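Local coordinates for serine acetyltransferase (PDB 3Q1X), which probably transfers an acetyl group from acetyl-CoA to the side-chain hydroxyl of L-serine, making the O-acetylserine used in cysteine biosynthesis, at residues I5-A9 against L65-V69; I8-L12 against L96-R101; V34-L38 against S157-Y161. All blocks are in the same frame, centred on the assembly; numbering follows the deposited sequence.

How the contacts relate
From the N terminus, helix 2-18 opens two loops from almost the same place. Contact 1 (5-9 with 65-69) closes the shorter one against helix 59-79; contact 2 (8-12 with 96-101) closes the longer one against helix 82-113, the next helix. They share I8 and A9, and L65 packs on L96 between them. Contact 3 starts inside both loops, at the beginning of helix 36-45, and ends beyond them on helix 150-162, so it crosses both. It touches contact 1 where L68 meets E37, but not contact 2. Contacts 1 and 2 tie helix 2-18 to helices 59-79 and 82-113 within the N-terminal helical part; contact 3 joins it to the helix leading into the left-handed beta-helix.

Contact 1: I5-A9 against L65-V69; sequences IYSIA and LTKLV
I5 reaches from helix 2-18 onto the side of helix 59-79 formed by L65, T66 and V69. At its CB the side chain divides. With CG1 beside the backbone N (chi1 -73°), CG2 is left anti to it, and I5 CG2 comes within 3.6 Å of T66 OG1 and 4.0 Å of L65 CD2; the side chains of I5 and L65 slide past each other in opposite directions. The other branch runs through CG1, extended at chi2 (165°), and carries CD1 out to V69, tip to tip, with I5 CD1 3.8 Å from V69 CG1. In return, L65 CD2 lies against the first helix, 4.0 Å from I8 CG2 and 4.2 Å from A9 CB. The axes of 5-9 and 65-69 stand 11.0 Å apart at closest approach, 127° between their N-to-C directions. Around the interface, L93 on helix 82-113 packs on both L65 and V69, and I44 on helix 36-45 packs on L65. The T66 hydroxyl brushing I5 is bonded to A62 O one turn earlier in its own helix. The contact thus rests on apolar packing, chiefly of methyl groups, with no direct hydrogen bond between the segments.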
loop_
_atom_site.group_PDB
_atom_site.type_symbol
_atom_site.label_atom_id
_atom_site.label_comp_id
_atom_site.label_asym_id
_atom_site.label_seq_id
_atom_site.Cartn_x
_atom_site.Cartn_y
_atom_site.Cartn_z
ATOM N N ILE A 5 5.406 10.631 33.169
ATOM C CA ILE A 5 4.971 9.370 32.549
ATOM C C ILE A 5 4.120 8.572 33.523
ATOM O O ILE A 5 3.026 8.133 33.166
ATOM C CB ILE A 5 6.165 8.500 32.055
ATOM C CG1 ILE A 5 6.788 9.117 30.801
ATOM C CG2 ILE A 5 5.718 7.062 31.763
ATOM C CD1 ILE A 5 8.159 8.566 30.437
ATOM N N TYR A 6 4.604 8.416 34.757
ATOM C CA TYR A 6 3.827 7.718 35.780
ATOM C C TYR A 6 2.420 8.315 35.947
ATOM O O TYR A 6 1.438 7.569 36.052
ATOM C CB TYR A 6 4.525 7.678 37.153
ATOM C CG TYR A 6 3.493 7.312 38.190
ATOM C CD1 TYR A 6 3.148 5.979 38.421
ATOM C CD2 TYR A 6 2.768 8.299 38.855
ATOM C CE1 TYR A 6 2.149 5.645 39.328
ATOM C CE2 TYR A 6 1.755 7.969 39.760
ATOM C CZ TYR A 6 1.458 6.644 39.994
ATOM O OH TYR A 6 0.464 6.327 40.889
ATOM N N SER A 7 2.333 9.647 35.987
ATOM C CA SER A 7 1.052 10.333 36.202
ATOM C C SER A 7 0.112 10.149 35.023
ATOM O O SER A 7 -1.088 9.950 35.206
ATOM C CB SER A 7 1.250 11.826 36.481
ATOM O OG SER A 7 1.494 12.568 35.288
ATOM N N ILE A 8 0.674 10.222 33.816
ATOM C CA ILE A 8 -0.111 10.042 32.599
ATOM C C ILE A 8 -0.569 8.585 32.465
ATOM O O ILE A 8 -1.721 8.332 32.121
ATOM C CB ILE A 8 0.643 10.554 31.328
ATOM C CG1 ILE A 8 0.868 12.079 31.394
ATOM C CG2 ILE A 8 -0.084 10.168 30.036
ATOM C CD1 ILE A 8 -0.398 12.936 31.488
ATOM N N ALA A 9 0.317 7.631 32.755
ATOM C CA ALA A 9 -0.047 6.210 32.722
ATOM C C ALA A 9 -1.107 5.867 33.762
ATOM O O ALA A 9 -1.959 5.012 33.526
ATOM C CB ALA A 9 1.176 5.331 32.916
ATOM N N LEU A 65 4.530 2.928 27.772
ATOM C CA LEU A 65 4.558 4.366 27.534
ATOM C C LEU A 65 5.994 4.898 27.566
ATOM O O LEU A 65 6.360 5.759 26.756
ATOM C CB LEU A 65 3.663 5.104 28.539
ATOM C CG LEU A 65 3.495 6.608 28.340
ATOM C CD1 LEU A 65 3.060 6.933 26.918
ATOM C CD2 LEU A 65 2.507 7.178 29.352
ATOM N N THR A 66 6.798 4.373 28.494
ATOM C CA THR A 66 8.223 4.704 28.609
ATOM C C THR A 66 8.994 4.297 27.352
ATOM O O THR A 66 9.804 5.075 26.840
ATOM C CB THR A 66 8.846 4.031 29.866
ATOM O OG1 THR A 66 8.144 4.484 31.029
ATOM C CG2 THR A 66 10.341 4.376 30.015
ATOM N N LYS A 67 8.742 3.082 26.864
ATOM C CA LYS A 67 9.399 2.603 25.646
ATOM C C LYS A 67 9.079 3.507 24.463
ATOM O O LYS A 67 9.977 3.863 23.695
ATOM C CB LYS A 67 9.015 1.157 25.327
ATOM C CG LYS A 67 9.582 0.133 26.288
ATOM C CD LYS A 67 9.596 -1.249 25.639
ATOM C CE LYS A 67 9.220 -2.355 26.619
ATOM N NZ LYS A 67 10.205 -2.526 27.719
ATOM N N LEU A 68 7.808 3.882 24.334
ATOM C CA LEU A 68 7.371 4.823 23.295
ATOM C C LEU A 68 8.009 6.204 23.438
ATOM O O LEU A 68 8.514 6.761 22.462
ATOM C CB LEU A 68 5.846 4.963 23.272
ATOM C CG LEU A 68 5.270 5.825 22.137
ATOM C CD1 LEU A 68 5.532 5.233 20.749
ATOM C CD2 LEU A 68 3.800 6.077 22.347
ATOM N N VAL A 69 7.968 6.754 24.652
ATOM C CA VAL A 69 8.564 8.055 24.939
ATOM C C VAL A 69 10.058 8.063 24.602
ATOM O O VAL A 69 10.552 8.985 23.955
ATOM C CB VAL A 69 8.311 8.477 26.423
ATOM C CG1 VAL A 69 9.382 9.444 26.923
ATOM C CG2 VAL A 69 6.927 9.084 26.559
#

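Contact 2: I8-L12 against L96-R101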
loop_
_atom_site.group_PDB
_atom_site.type_symbol
_atom_site.label_atom_id
_atom_site.label_comp_id
_atom_site.label_asym_id
_atom_site.label_seq_id
_atom_site.Cartn_x
_atom_site.Cartn_y
_atom_site.Cartn_z
ATOM N N ILE A 8 0.674 10.222 33.816
ATOM C CA ILE A 8 -0.111 10.042 32.599
ATOM C C ILE A 8 -0.569 8.585 32.465
ATOM O O ILE A 8 -1.721 8.332 32.121
ATOM C CB ILE A 8 0.643 10.554 31.328
ATOM C CG1 ILE A 8 0.868 12.079 31.394
ATOM C CG2 ILE A 8 -0.084 10.168 30.036
ATOM C CD1 ILE A 8 -0.398 12.936 31.488
ATOM N N ALA A 9 0.317 7.631 32.755
ATOM C CA ALA A 9 -0.047 6.210 32.722
ATOM C C ALA A 9 -1.107 5.867 33.762
ATOM O O ALA A 9 -1.959 5.012 33.526
ATOM C CB ALA A 9 1.176 5.331 32.916
ATOM N N HIS A 10 -1.039 6.532 34.916
ATOM C CA HIS A 10 -2.067 6.377 35.939
ATOM C C HIS A 10 -3.442 6.828 35.431
ATOM O O HIS A 10 -4.426 6.111 35.615
ATOM C CB HIS A 10 -1.700 7.117 37.227
ATOM C CG HIS A 10 -2.770 7.051 38.272
ATOM N ND1 HIS A 10 -3.049 5.901 38.978
ATOM C CD2 HIS A 10 -3.652 7.982 38.707
ATOM C CE1 HIS A 10 -4.049 6.130 39.812
ATOM N NE2 HIS A 10 -4.432 7.385 39.667
ATOM N N GLN A 11 -3.500 8.006 34.804
ATOM C CA GLN A 11 -4.748 8.550 34.251
ATOM C C GLN A 11 -5.327 7.650 33.153
ATOM O O GLN A 11 -6.508 7.306 33.194
ATOM C CB GLN A 11 -4.567 9.991 33.743
ATOM C CG GLN A 11 -5.817 10.546 33.050
ATOM C CD GLN A 11 -5.793 12.050 32.831
ATOM O OE1 GLN A 11 -4.751 12.699 32.939
ATOM N NE2 GLN A 11 -6.953 12.609 32.493
ATOM N N LEU A 12 -4.483 7.266 32.197
ATOM C CA LEU A 12 -4.864 6.341 31.123
ATOM C C LEU A 12 -5.369 4.998 31.669
ATOM O O LEU A 12 -6.330 4.421 31.144
ATOM C CB LEU A 12 -3.688 6.124 30.165
ATOM C CG LEU A 12 -3.286 7.272 29.229
ATOM C CD1 LEU A 12 -1.970 6.948 28.522
ATOM C CD2 LEU A 12 -4.367 7.605 28.205
ATOM N N LEU A 96 -2.123 12.775 25.772
ATOM C CA LEU A 96 -2.527 11.361 25.603
ATOM C C LEU A 96 -3.917 11.009 26.155
ATOM O O LEU A 96 -4.657 10.245 25.510
ATOM C CB LEU A 96 -1.452 10.384 26.116
ATOM C CG LEU A 96 -0.169 10.371 25.284
ATOM C CD1 LEU A 96 0.869 9.453 25.922
ATOM C CD2 LEU A 96 -0.435 9.943 23.843
ATOM N N PRO A 97 -4.291 11.558 27.325
ATOM C CA PRO A 97 -5.671 11.304 27.776
ATOM C C PRO A 97 -6.742 11.846 26.819
ATOM O O PRO A 97 -7.709 11.132 26.532
ATOM C CB PRO A 97 -5.736 12.006 29.139
ATOM C CG PRO A 97 -4.329 11.983 29.620
ATOM C CD PRO A 97 -3.490 12.205 28.384
ATOM N N SER A 98 -6.562 13.065 26.307
ATOM C CA SER A 98 -7.556 13.640 25.393
ATOM C C SER A 98 -7.611 12.877 24.066
ATOM O O SER A 98 -8.685 12.662 23.513
ATOM C CB SER A 98 -7.341 15.144 25.164
ATOM O OG SER A 98 -6.125 15.431 24.511
ATOM N N ILE A 99 -6.448 12.464 23.570
ATOM C CA ILE A 99 -6.377 11.611 22.383
ATOM C C ILE A 99 -7.121 10.288 22.602
ATOM O O ILE A 99 -7.869 9.844 21.731
ATOM C CB ILE A 99 -4.909 11.388 21.938
ATOM C CG1 ILE A 99 -4.295 12.733 21.527
ATOM C CG2 ILE A 99 -4.840 10.346 20.816
ATOM C CD1 ILE A 99 -2.794 12.723 21.351
ATOM N N LYS A 100 -6.923 9.670 23.769
ATOM C CA LYS A 100 -7.632 8.432 24.118
ATOM C C LYS A 100 -9.154 8.616 23.998
ATOM O O LYS A 100 -9.839 7.794 23.393
ATOM C CB LYS A 100 -7.255 7.970 25.535
ATOM C CG LYS A 100 -8.111 6.824 26.087
ATOM C CD LYS A 100 -7.892 5.524 25.309
ATOM C CE LYS A 100 -8.975 4.504 25.629
ATOM N NZ LYS A 100 -9.232 4.388 27.090
ATOM N N ARG A 101 -9.665 9.708 24.570
ATOM C CA ARG A 101 -11.090 10.045 24.462
ATOM C C ARG A 101 -11.512 10.219 22.999
ATOM O O ARG A 101 -12.541 9.687 22.570
ATOM C CB ARG A 101 -11.405 11.297 25.293
ATOM C CG ARG A 101 -11.282 11.053 26.796
ATOM C CD ARG A 101 -11.684 12.252 27.661
ATOM N NE ARG A 101 -10.683 13.320 27.683
ATOM C CZ ARG A 101 -9.774 13.508 28.645
ATOM N NH1 ARG A 101 -9.714 12.709 29.705
ATOM N NH2 ARG A 101 -8.920 14.514 28.546
HETATM O O HOH W 1 -6.853 4.359 28.488
#
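Q11 lays its amide across the ring of P97, crossing it at about a right angle, with Q11 OE1 3.4 Å from P97 CG and Q11 NE2 3.6 Å from P97 CB. The glutamine gets there by an extended chain whose CG lies anti to the backbone N (chi1 175°). Beside it L12 sets CD2 against backbone atoms of the other helix and the CB of K100: L12 CD2 is 3.8 Å from L96 O, 3.9 Å from P97 CA and 4.0 Å from K100 CB. I8 adds its CG2, 4.2 Å from L96 CB. Farther out, R101 turns the edge of its guanidinium to Q11 NE2, the two flat groups 46° apart; no hydrogen bond joins them, and P97 O lies over one guanidinium face. A water bridges the segments on the K100 side, donating to L12 O and accepting from K100 NZ at 2.8 Å, while the same ammonium forms a salt bridge with D19. M15 packs on P97, K100 and R101, and L96 also packs on I138 of helix 128-144. Segments 8-12 and 96-101 run in nearly the same direction, 23° apart, and helix 82-113 is kinked here, where the nitrogens of P97, which has no N-H, and S98 make no bond to the turn before. Direct contact is van der Waals packing, including an amide laid on the proline ring, with no direct hydrogen bond; the polar link between the segments passes through one water, whose lysine partner is probably steadied by the charge of D19.

Contact 3: V34-L38 against S157-Y161; sequences VFTEL and SVHSY
F35 overlaps S157 face-on: the CB of the serine sits 3.7 Å from the ring centroid, 17° off the normal, in a CH-pi contact. L38 CB lies over the opposite face, so the ring is sandwiched between a residue of its own helix start and one of helix 150-162. The sandwich depends on chi1 of 66°, which places CG between the backbone N and the carbonyl carbon. From there the outer ring atoms meet aliphatic groups, F35 CZ at 3.7 Å from V158 CG2 and F35 CE2 at 3.8 Å from Y161 CB. Y161 continues past the phenylalanine to the other residues of the first segment. V34 comes across its outer end at about a right angle, with V34 CG1 3.4 Å from Y161 OH, and L38 CD2 approaches Y161 CE2 at 4.1 Å. At the edge of the F35 ring, in its plane, lies E37 OE1. That oxygen accepts a bond from a water at 2.6 Å, and the water is also bonded to S157 OG at 2.8 Å. E37 OE2 is bonded to Y150 OH, so each carboxylate oxygen has a hydrogen-bond partner. F35 occupies the N-cap position of helix 36-45, and the contact therefore fastens the beginning of that helix to helix 150-162. S160 and Y161 lie close to the trimer centre: S160 OG is bonded to E156 O of its own chain and to Y161 O of the second subunit, and Y161 O receives the equivalent bond from S160 OG of the third subunit. The ring is gripped by C-H groups on both faces, while the edge position of the carboxylate would suit the slightly positive ring hydrogens and the water completes an indirect polar tie between the segments.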
loop_
_atom_site.group_PDB
_atom_site.type_symbol
_atom_site.label_atom_id
_atom_site.label_comp_id
_atom_site.label_asym_id
_atom_site.label_seq_id
_atom_site.Cartn_x
_atom_site.Cartn_y
_atom_site.Cartn_z
ATOM N N VAL A 34 4.004 -4.817 14.327
ATOM C CA VAL A 34 3.930 -3.734 13.348
ATOM C C VAL A 34 4.955 -2.657 13.714
ATOM O O VAL A 34 5.606 -2.757 14.759
ATOM C CB VAL A 34 2.504 -3.129 13.264
ATOM C CG1 VAL A 34 1.508 -4.165 12.727
ATOM C CG2 VAL A 34 2.055 -2.582 14.609
ATOM N N PHE A 35 5.102 -1.635 12.869
ATOM C CA PHE A 35 6.045 -0.551 13.161
ATOM C C PHE A 35 5.888 0.047 14.563
ATOM O O PHE A 35 4.786 0.085 15.129
ATOM C CB PHE A 35 6.038 0.527 12.069
ATOM C CG PHE A 35 4.745 1.293 11.950
ATOM C CD1 PHE A 35 4.581 2.504 12.607
ATOM C CD2 PHE A 35 3.726 0.843 11.114
ATOM C CE1 PHE A 35 3.401 3.237 12.472
ATOM C CE2 PHE A 35 2.535 1.563 10.975
ATOM C CZ PHE A 35 2.376 2.764 11.654
ATOM N N THR A 36 7.006 0.523 15.104
ATOM C CA THR A 36 7.138 0.770 16.541
ATOM C C THR A 36 6.036 1.647 17.129
ATOM O O THR A 36 5.413 1.259 18.119
ATOM C CB THR A 36 8.529 1.336 16.908
ATOM O OG1 THR A 36 9.545 0.510 16.334
ATOM C CG2 THR A 36 8.716 1.371 18.421
ATOM N N GLU A 37 5.783 2.798 16.501
ATOM C CA GLU A 37 4.833 3.779 17.028
ATOM C C GLU A 37 3.429 3.190 17.168
ATOM O O GLU A 37 2.793 3.369 18.197
ATOM C CB GLU A 37 4.814 5.060 16.186
ATOM C CG GLU A 37 6.160 5.811 16.116
ATOM C CD GLU A 37 7.040 5.391 14.944
ATOM O OE1 GLU A 37 6.942 4.230 14.475
ATOM O OE2 GLU A 37 7.843 6.233 14.480
ATOM N N LEU A 38 2.973 2.471 16.140
ATOM C CA LEU A 38 1.685 1.781 16.186
ATOM C C LEU A 38 1.671 0.638 17.201
ATOM O O LEU A 38 0.729 0.531 17.973
ATOM C CB LEU A 38 1.273 1.264 14.800
ATOM C CG LEU A 38 -0.129 0.652 14.646
ATOM C CD1 LEU A 38 -1.243 1.649 15.015
ATOM C CD2 LEU A 38 -0.321 0.131 13.224
ATOM N N SER A 157 5.441 5.787 7.771
ATOM C CA SER A 157 5.225 4.411 8.238
ATOM C C SER A 157 3.756 4.000 8.086
ATOM O O SER A 157 3.448 2.926 7.569
ATOM C CB SER A 157 5.687 4.223 9.681
ATOM O OG SER A 157 7.093 4.309 9.788
ATOM N N VAL A 158 2.855 4.875 8.529
ATOM C CA VAL A 158 1.417 4.692 8.315
ATOM C C VAL A 158 1.096 4.566 6.814
ATOM O O VAL A 158 0.384 3.644 6.398
ATOM C CB VAL A 158 0.619 5.853 8.941
ATOM C CG1 VAL A 158 -0.823 5.813 8.483
ATOM C CG2 VAL A 158 0.725 5.834 10.476
ATOM N N HIS A 159 1.684 5.453 6.012
ATOM C CA HIS A 159 1.545 5.458 4.568
ATOM C C HIS A 159 1.886 4.087 3.950
ATOM O O HIS A 159 1.120 3.551 3.149
ATOM C CB HIS A 159 2.442 6.585 4.032
ATOM C CG HIS A 159 2.133 7.044 2.640
ATOM N ND1 HIS A 159 0.949 6.773 1.988
ATOM C CD2 HIS A 159 2.860 7.811 1.795
ATOM C CE1 HIS A 159 0.978 7.324 0.788
ATOM N NE2 HIS A 159 2.124 7.961 0.645
ATOM N N SER A 160 3.010 3.499 4.361
ATOM C CA SER A 160 3.442 2.190 3.835
ATOM C C SER A 160 2.534 1.047 4.287
ATOM O O SER A 160 2.239 0.123 3.526
ATOM C CB SER A 160 4.887 1.890 4.255
ATOM O OG SER A 160 5.799 2.834 3.713
ATOM N N TYR A 161 2.093 1.129 5.540
ATOM C CA TYR A 161 1.283 0.061 6.141
ATOM C C TYR A 161 -0.178 -0.003 5.645
ATOM O O TYR A 161 -0.733 -1.098 5.512
ATOM C CB TYR A 161 1.363 0.155 7.675
ATOM C CG TYR A 161 0.760 -1.033 8.381
ATOM C CD1 TYR A 161 1.363 -2.292 8.301
ATOM C CD2 TYR A 161 -0.418 -0.911 9.110
ATOM C CE1 TYR A 161 0.811 -3.399 8.935
ATOM C CE2 TYR A 161 -0.985 -2.016 9.758
ATOM C CZ TYR A 161 -0.357 -3.249 9.671
ATOM O OH TYR A 161 -0.919 -4.345 10.293
HETATM O O HOH W 2 8.186 3.528 12.289
#